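Local structure of carbon monoxide oxidation system transcription regulator CooA-1 (Carboxydothermus hydrogenoformans, 2FMY) at residues N46-V51 with T97-F102; A74-C79 with S113-K118. The protein senses carbon monoxide through a bound heme and, as a CRP-family transcription regulator, probably activates genes for carbon monoxide oxidation when the gas binds. One frame throughout, in Å; residues are numbered along the deposited sequence.

Contact 1 (N46-V51 with T97-F102). With HEM (protoporphyrin IX containing Fe), chain E.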
loop_
_atom_site.group_PDB
_atom_site.type_symbol
_atom_site.label_atom_id
_atom_site.label_comp_id
_atom_site.label_asym_id
_atom_site.label_seq_id
_atom_site.Cartn_x
_atom_site.Cartn_y
_atom_site.Cartn_z
ATOM N N ASN A 46 19.922 1.837 7.399
ATOM C CA ASN A 46 19.014 1.957 6.281
ATOM C C ASN A 46 19.583 1.226 5.055
ATOM O O ASN A 46 20.457 1.748 4.338
ATOM C CB ASN A 46 18.706 3.422 5.982
ATOM C CG ASN A 46 17.501 3.588 5.073
ATOM O OD1 ASN A 46 17.124 2.665 4.347
ATOM N ND2 ASN A 46 16.889 4.766 5.107
ATOM N N LEU A 47 19.069 0.017 4.830
ATOM C CA LEU A 47 19.619 -0.890 3.840
ATOM C C LEU A 47 18.605 -1.269 2.778
ATOM O O LEU A 47 17.394 -1.262 3.020
ATOM C CB LEU A 47 20.159 -2.172 4.510
ATOM C CG LEU A 47 21.156 -2.029 5.666
ATOM C CD1 LEU A 47 21.358 -3.357 6.388
ATOM C CD2 LEU A 47 22.494 -1.447 5.196
ATOM N N VAL A 48 19.121 -1.584 1.594
ATOM C CA VAL A 48 18.334 -2.238 0.571
ATOM C C VAL A 48 18.915 -3.628 0.387
ATOM O O VAL A 48 20.136 -3.806 0.388
ATOM C CB VAL A 48 18.288 -1.423 -0.749
ATOM C CG1 VAL A 48 17.594 -2.221 -1.876
ATOM C CG2 VAL A 48 17.563 -0.095 -0.510
ATOM N N PHE A 49 18.039 -4.621 0.280
ATOM C CA PHE A 49 18.484 -6.000 0.142
ATOM C C PHE A 49 17.757 -6.759 -0.955
ATOM O O PHE A 49 16.665 -6.385 -1.382
ATOM C CB PHE A 49 18.426 -6.749 1.487
ATOM C CG PHE A 49 17.017 -7.063 1.982
ATOM C CD1 PHE A 49 16.385 -8.251 1.621
ATOM C CD2 PHE A 49 16.364 -6.207 2.864
ATOM C CE1 PHE A 49 15.109 -8.562 2.095
ATOM C CE2 PHE A 49 15.090 -6.510 3.361
ATOM C CZ PHE A 49 14.458 -7.685 2.973
ATOM N N LEU A 50 18.412 -7.813 -1.424
ATOM C CA LEU A 50 17.903 -8.697 -2.457
ATOM C C LEU A 50 17.953 -10.097 -1.864
ATOM O O LEU A 50 18.966 -10.474 -1.260
ATOM C CB LEU A 50 18.824 -8.596 -3.684
ATOM C CG LEU A 50 18.678 -9.472 -4.931
ATOM C CD1 LEU A 50 17.330 -9.295 -5.589
ATOM C CD2 LEU A 50 19.774 -9.106 -5.913
ATOM N N VAL A 51 16.856 -10.847 -1.998
ATOM C CA VAL A 51 16.836 -12.245 -1.587
ATOM C C VAL A 51 17.603 -13.019 -2.643
ATOM O O VAL A 51 17.216 -13.019 -3.818
ATOM C CB VAL A 51 15.403 -12.821 -1.459
ATOM C CG1 VAL A 51 15.449 -14.314 -1.086
ATOM C CG2 VAL A 51 14.578 -12.017 -0.449
ATOM N N THR A 97 22.999 -3.762 0.650
ATOM C CA THR A 97 23.853 -2.599 0.490
ATOM C C THR A 97 23.207 -1.424 1.212
ATOM O O THR A 97 21.997 -1.411 1.420
ATOM C CB THR A 97 24.068 -2.253 -1.027
ATOM O OG1 THR A 97 25.170 -1.348 -1.178
ATOM C CG2 THR A 97 22.818 -1.647 -1.636
ATOM N N ASP A 98 24.013 -0.441 1.600
ATOM C CA ASP A 98 23.482 0.785 2.153
ATOM C C ASP A 98 22.612 1.476 1.108
ATOM O O ASP A 98 22.935 1.457 -0.075
ATOM C CB ASP A 98 24.622 1.711 2.585
ATOM C CG ASP A 98 24.171 2.766 3.585
ATOM O OD1 ASP A 98 23.516 3.752 3.179
ATOM O OD2 ASP A 98 24.492 2.617 4.787
ATOM N N ILE A 99 21.513 2.081 1.549
ATOM C CA ILE A 99 20.611 2.830 0.667
ATOM C C ILE A 99 21.332 3.901 -0.196
ATOM O O ILE A 99 20.879 4.220 -1.299
ATOM C CB ILE A 99 19.454 3.485 1.500
ATOM C CG1 ILE A 99 18.319 3.985 0.595
ATOM C CG2 ILE A 99 19.987 4.602 2.437
ATOM C CD1 ILE A 99 17.194 4.681 1.337
ATOM N N ARG A 100 22.434 4.459 0.312
ATOM C CA ARG A 100 23.138 5.544 -0.384
ATOM C C ARG A 100 23.856 5.039 -1.635
ATOM O O ARG A 100 23.986 5.773 -2.615
ATOM C CB ARG A 100 24.098 6.272 0.558
ATOM C CG ARG A 100 23.387 7.107 1.631
ATOM C CD ARG A 100 24.336 7.479 2.763
ATOM N NE ARG A 100 24.419 6.442 3.791
ATOM C CZ ARG A 100 25.206 6.509 4.870
ATOM N NH1 ARG A 100 26.012 7.545 5.065
ATOM N NH2 ARG A 100 25.205 5.520 5.751
ATOM N N ASN A 101 24.314 3.787 -1.585
ATOM C CA ASN A 101 24.805 3.063 -2.759
ATOM C C ASN A 101 23.679 2.617 -3.702
ATOM O O ASN A 101 23.836 2.643 -4.919
ATOM C CB ASN A 101 25.654 1.849 -2.334
ATOM C CG ASN A 101 26.996 2.253 -1.732
ATOM O OD1 ASN A 101 27.628 3.207 -2.184
ATOM N ND2 ASN A 101 27.437 1.523 -0.709
ATOM N N PHE A 102 22.542 2.208 -3.146
ATOM C CA PHE A 102 21.415 1.764 -3.969
ATOM C C PHE A 102 20.803 2.899 -4.785
ATOM O O PHE A 102 20.246 2.666 -5.868
ATOM C CB PHE A 102 20.332 1.077 -3.128
ATOM C CG PHE A 102 19.347 0.289 -3.951
ATOM C CD1 PHE A 102 19.742 -0.890 -4.585
ATOM C CD2 PHE A 102 18.042 0.732 -4.110
ATOM C CE1 PHE A 102 18.845 -1.625 -5.353
ATOM C CE2 PHE A 102 17.129 0.003 -4.875
ATOM C CZ PHE A 102 17.529 -1.175 -5.499
HETATM C CHA HEM E . 9.729 5.063 2.547
HETATM C CHB HEM E . 13.605 6.672 0.120
HETATM C CHC HEM E . 14.319 2.183 -1.635
HETATM C CHD HEM E . 9.930 0.871 -0.001
HETATM C C1A HEM E . 10.748 5.881 2.100
HETATM C C2A HEM E . 11.030 7.239 2.553
HETATM C C3A HEM E . 12.103 7.698 1.879
HETATM C C4A HEM E . 12.538 6.634 0.987
HETATM C CMA HEM E . 12.767 9.099 2.041
HETATM C CAA HEM E . 10.200 8.016 3.604
HETATM C CBA HEM E . 9.166 8.800 2.797
HETATM C CGA HEM E . 8.420 9.825 3.618
HETATM O O1A HEM E . 9.061 10.739 4.213
HETATM O O2A HEM E . 7.170 9.735 3.669
HETATM C C1B HEM E . 14.111 5.611 -0.603
HETATM C C2B HEM E . 15.209 5.681 -1.542
HETATM C C3B HEM E . 15.414 4.439 -2.030
HETATM C C4B HEM E . 14.449 3.542 -1.415
HETATM C CMB HEM E . 15.969 6.987 -1.879
HETATM C CAB HEM E . 16.455 3.990 -3.076
HETATM C CBB HEM E . 17.630 4.600 -3.224
HETATM C C1C HEM E . 13.224 1.404 -1.328
HETATM C C2C HEM E . 13.032 -0.011 -1.603
HETATM C C3C HEM E . 11.808 -0.366 -1.158
HETATM C C4C HEM E . 11.184 0.808 -0.580
HETATM C CMC HEM E . 14.068 -0.934 -2.286
HETATM C CAC HEM E . 11.148 -1.765 -1.215
HETATM C CBC HEM E . 10.869 -2.327 -2.399
HETATM C C1D HEM E . 9.469 1.836 0.875
HETATM C C2D HEM E . 8.249 1.767 1.664
HETATM C C3D HEM E . 8.191 3.082 2.447
HETATM C C4D HEM E . 9.374 3.812 2.075
HETATM C CMD HEM E . 7.215 0.624 1.695
HETATM C CAD HEM E . 7.102 3.506 3.453
HETATM C CBD HEM E . 7.520 2.849 4.757
HETATM C CGD HEM E . 6.482 2.998 5.836
HETATM O O1D HEM E . 6.556 2.254 6.834
HETATM O O2D HEM E . 5.590 3.870 5.712
HETATM N NA HEM E . 11.691 5.552 1.149
HETATM N NB HEM E . 13.678 4.295 -0.551
HETATM N NC HEM E . 12.083 1.855 -0.699
HETATM N ND HEM E . 10.084 3.054 1.152
HETATM FE FE HEM E . 11.860 3.645 0.345
HETATM O O HOH W 1 22.323 3.217 7.013
#
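Val48 CG1 sits over one face of the Phe102 ring, 3.5 Å from the centroid and 2° off the ring normal. This is a CH-pi contact, and the two side chains cross at about a right angle. The vinyl carbon CAB of the heme lies at the ring's edge, in its plane, 3.8 Å from Phe102 CD2. The ring of Phe112 meets Phe102 nearly perpendicularly. Val48 CG1 is anti to the backbone N (chi1 173°). That torsion turns Val48 CG1 to the ring and leaves it 3.8 Å from the heme methyl CMC.

Ile99 also packs on the heme, with Ile99 CD1 3.6 Å from heme C2B. The same methyl packs against the amide of Asn46, whose OD1 accepts a hydrogen bond from His81 ND1.

The backbones join as antiparallel strands. Val48 and Thr97 form a hydrogen-bonded pair, with Val48 N to Thr97 O and Thr97 N to Val48 O both at 2.9 Å. Leu47 and Asp98 form the next, non-hydrogen-bonded pair. Beyond it, Ile99 N donates to Asn46 O at 3.0 Å, so one more backbone bond is made by the first residue of the helix.

Asp98 is the N-cap of helix 99-108. Its OD1 accepts from Arg100 N with the anti lone pair. Arg100 also grips the carboxylate side-on, with NE on OD1 and NH2 on OD2, both from above the carboxylate plane. Arg45 forms a further salt bridge to OD2. A water links Asn46 N to OD2.

The arrangement is the end of strand 92-98, where an inner strand pair of the beta sheet passes into an N-capped helix, in the cyclic nucleotide-binding domain fold. Here it forms one wall of the heme pocket.

Contact 2 (A74-C79 with S113-K118). With HEM (protoporphyrin IX containing Fe), chain E.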
loop_
_atom_site.group_PDB
_atom_site.type_symbol
_atom_site.label_atom_id
_atom_site.label_comp_id
_atom_site.label_asym_id
_atom_site.label_seq_id
_atom_site.Cartn_x
_atom_site.Cartn_y
_atom_site.Cartn_z
ATOM N N ALA A 74 13.446 -15.439 -4.125
ATOM C CA ALA A 74 14.714 -15.187 -4.793
ATOM C C ALA A 74 14.535 -14.163 -5.906
ATOM O O ALA A 74 13.659 -14.310 -6.760
ATOM C CB ALA A 74 15.297 -16.479 -5.333
ATOM N N GLY A 75 15.342 -13.109 -5.867
ATOM C CA GLY A 75 15.293 -12.069 -6.892
ATOM C C GLY A 75 14.505 -10.838 -6.483
ATOM O O GLY A 75 14.522 -9.818 -7.185
ATOM N N ASP A 76 13.828 -10.916 -5.341
ATOM C CA ASP A 76 13.023 -9.798 -4.854
ATOM C C ASP A 76 13.805 -8.812 -4.002
ATOM O O ASP A 76 14.617 -9.207 -3.174
ATOM C CB ASP A 76 11.803 -10.299 -4.075
ATOM C CG ASP A 76 10.722 -10.874 -4.977
ATOM O OD1 ASP A 76 10.659 -10.523 -6.175
ATOM O OD2 ASP A 76 9.925 -11.689 -4.473
ATOM N N ILE A 77 13.501 -7.534 -4.196
ATOM C CA ILE A 77 14.104 -6.417 -3.471
ATOM C C ILE A 77 13.183 -5.956 -2.336
ATOM O O ILE A 77 11.969 -5.906 -2.494
ATOM C CB ILE A 77 14.352 -5.199 -4.418
ATOM C CG1 ILE A 77 15.409 -5.503 -5.491
ATOM C CG2 ILE A 77 14.742 -3.952 -3.649
ATOM C CD1 ILE A 77 16.858 -5.586 -4.983
ATOM N N PHE A 78 13.772 -5.632 -1.190
ATOM C CA PHE A 78 13.061 -4.891 -0.155
ATOM C C PHE A 78 14.052 -4.021 0.614
ATOM O O PHE A 78 15.203 -3.902 0.212
ATOM C CB PHE A 78 12.219 -5.814 0.757
ATOM C CG PHE A 78 11.016 -5.123 1.359
ATOM C CD1 PHE A 78 10.042 -4.542 0.538
ATOM C CD2 PHE A 78 10.871 -5.022 2.740
ATOM C CE1 PHE A 78 8.962 -3.872 1.092
ATOM C CE2 PHE A 78 9.791 -4.362 3.295
ATOM C CZ PHE A 78 8.834 -3.789 2.475
ATOM N N CYS A 79 13.602 -3.394 1.692
ATOM C CA CYS A 79 14.438 -2.455 2.447
ATOM C C CYS A 79 14.174 -2.545 3.944
ATOM O O CYS A 79 13.291 -3.285 4.394
ATOM C CB CYS A 79 14.186 -1.029 1.976
ATOM S SG CYS A 79 12.560 -0.419 2.458
ATOM N N SER A 113 14.223 -1.208 -10.470
ATOM C CA SER A 113 12.949 -0.523 -10.254
ATOM C C SER A 113 11.757 -1.336 -10.779
ATOM O O SER A 113 10.661 -1.247 -10.227
ATOM C CB SER A 113 12.960 0.881 -10.852
ATOM O OG SER A 113 13.094 0.804 -12.252
ATOM N N LEU A 114 11.966 -2.135 -11.830
ATOM C CA LEU A 114 10.895 -2.998 -12.335
ATOM C C LEU A 114 10.506 -4.072 -11.315
ATOM O O LEU A 114 9.324 -4.404 -11.197
ATOM C CB LEU A 114 11.248 -3.643 -13.690
ATOM C CG LEU A 114 11.372 -2.711 -14.898
ATOM C CD1 LEU A 114 11.872 -3.473 -16.121
ATOM C CD2 LEU A 114 10.054 -1.969 -15.194
ATOM N N ASN A 115 11.495 -4.608 -10.592
ATOM C CA ASN A 115 11.232 -5.592 -9.544
ATOM C C ASN A 115 10.562 -4.948 -8.347
ATOM O O ASN A 115 9.709 -5.554 -7.716
ATOM C CB ASN A 115 12.502 -6.317 -9.069
ATOM C CG ASN A 115 12.216 -7.234 -7.871
ATOM O OD1 ASN A 115 12.358 -6.829 -6.715
ATOM N ND2 ASN A 115 11.741 -8.446 -8.150
ATOM N N MET A 116 10.969 -3.715 -8.046
ATOM C CA MET A 116 10.371 -2.945 -6.973
ATOM C C MET A 116 8.882 -2.693 -7.197
ATOM O O MET A 116 8.088 -2.812 -6.262
ATOM C CB MET A 116 11.144 -1.641 -6.784
ATOM C CG MET A 116 12.465 -1.833 -6.056
ATOM S SD MET A 116 13.495 -0.358 -6.145
ATOM C CE MET A 116 12.616 0.748 -5.053
ATOM N N VAL A 117 8.512 -2.381 -8.437
ATOM C CA VAL A 117 7.109 -2.193 -8.846
ATOM C C VAL A 117 6.260 -3.447 -8.578
ATOM O O VAL A 117 5.168 -3.354 -8.024
ATOM C CB VAL A 117 7.033 -1.790 -10.348
ATOM C CG1 VAL A 117 5.664 -2.059 -10.922
ATOM C CG2 VAL A 117 7.446 -0.320 -10.541
ATOM N N LYS A 118 6.775 -4.609 -8.986
ATOM C CA LYS A 118 6.169 -5.926 -8.719
ATOM C C LYS A 118 5.977 -6.203 -7.214
ATOM O O LYS A 118 4.882 -6.573 -6.771
ATOM C CB LYS A 118 7.032 -7.022 -9.359
ATOM C CG LYS A 118 6.558 -8.443 -9.118
ATOM C CD LYS A 118 7.553 -9.468 -9.664
ATOM C CE LYS A 118 8.721 -9.702 -8.700
ATOM N NZ LYS A 118 8.344 -10.536 -7.512
HETATM C CHA HEM E . 9.729 5.063 2.547
HETATM C CHB HEM E . 13.605 6.672 0.120
HETATM C CHC HEM E . 14.319 2.183 -1.635
HETATM C CHD HEM E . 9.930 0.871 -0.001
HETATM C C1A HEM E . 10.748 5.881 2.100
HETATM C C2A HEM E . 11.030 7.239 2.553
HETATM C C3A HEM E . 12.103 7.698 1.879
HETATM C C4A HEM E . 12.538 6.634 0.987
HETATM C CMA HEM E . 12.767 9.099 2.041
HETATM C CAA HEM E . 10.200 8.016 3.604
HETATM C CBA HEM E . 9.166 8.800 2.797
HETATM C CGA HEM E . 8.420 9.825 3.618
HETATM O O1A HEM E . 9.061 10.739 4.213
HETATM O O2A HEM E . 7.170 9.735 3.669
HETATM C C1B HEM E . 14.111 5.611 -0.603
HETATM C C2B HEM E . 15.209 5.681 -1.542
HETATM C C3B HEM E . 15.414 4.439 -2.030
HETATM C C4B HEM E . 14.449 3.542 -1.415
HETATM C CMB HEM E . 15.969 6.987 -1.879
HETATM C CAB HEM E . 16.455 3.990 -3.076
HETATM C CBB HEM E . 17.630 4.600 -3.224
HETATM C C1C HEM E . 13.224 1.404 -1.328
HETATM C C2C HEM E . 13.032 -0.011 -1.603
HETATM C C3C HEM E . 11.808 -0.366 -1.158
HETATM C C4C HEM E . 11.184 0.808 -0.580
HETATM C CMC HEM E . 14.068 -0.934 -2.286
HETATM C CAC HEM E . 11.148 -1.765 -1.215
HETATM C CBC HEM E . 10.869 -2.327 -2.399
HETATM C C1D HEM E . 9.469 1.836 0.875
HETATM C C2D HEM E . 8.249 1.767 1.664
HETATM C C3D HEM E . 8.191 3.082 2.447
HETATM C C4D HEM E . 9.374 3.812 2.075
HETATM C CMD HEM E . 7.215 0.624 1.695
HETATM C CAD HEM E . 7.102 3.506 3.453
HETATM C CBD HEM E . 7.520 2.849 4.757
HETATM C CGD HEM E . 6.482 2.998 5.836
HETATM O O1D HEM E . 6.556 2.254 6.834
HETATM O O2D HEM E . 5.590 3.870 5.712
HETATM N NA HEM E . 11.691 5.552 1.149
HETATM N NB HEM E . 13.678 4.295 -0.551
HETATM N NC HEM E . 12.083 1.855 -0.699
HETATM N ND HEM E . 10.084 3.054 1.152
HETATM FE FE HEM E . 11.860 3.645 0.345
#
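Asp76 OD1 is gripped by two donors from helix 111-135. Lys118 NZ forms a salt bridge to Asp76 OD1 at 2.7 Å, on the syn side and 23° out of the carboxylate plane. Asn115 ND2 donates to the anti lone pair of Asp76 OD1 at 3.1 Å, and this bond is nearly straight at 167°. The oxygen lies close to the amide plane of Asn115. The carboxylate and amide planes are 33° apart. The other oxygen, OD2, accepts from Glu73 N, so both oxygens of this buried carboxylate have partners. The nearby ammonium group would be expected to stabilise its negative charge.

Asn115 uses both ends of its amide. Asn115 OD1 accepts from Ile77 N at 2.9 Å, with the donor tilted from the carbonyl plane. One side chain thus ties the backbone of Ile77 to the carboxylate of Asp76, and this fixes which way the amide is turned. Lys118 starts extended but bends at chi3 and chi4. The two bends bring NZ back to Asp76.

Next to the polar group the contact becomes apolar. Ile77 CG2 packs on Met116 CG at 3.9 Å, the two side chains crossing at a slant. The heme methyl CMC touches both residues, 3.4 Å from Ile77 CG2 and 3.5 Å from Met116 CE. Farther along the strand, Phe78 CD1 approaches the vinyl carbon CAC at 3.5 Å. Cys79 SG lies 3.6 Å from heme C4C.

Helix 111-135 also faces the second subunit, where Met116 and Val117 pack on Val117 and Met116 of that subunit. The contact joins strand 77-79, outermost in its sheet within this chain, and the loop before it to the long dimerisation helix, as in the CRP family, and supplies another wall of the heme pocket.

In the fold
The centres of the two contacts lie 12 Å apart, on the same side of the chain's centre. Their segments alternate along the chain: 46-51, 74-79, 97-102, 113-118. Strand 47-53 lies between strands 92-98 and 77-79 in one antiparallel sheet, so contact 1 looks to one neighbour and contact 2 starts from the other. Direct bridges include the probable hydrogen bonds Phe49 N to Phe78 O and Val51 O to Gly75 N. Helices 99-108 and 111-135 follow each other in sequence. Both contacts touch the same heme. Contact 1 joins the sheet to helix 99-108 and contact 2 joins it to helix 111-135 at the subunit interface. The heme thus lies near that interface, consistent with its sensing role.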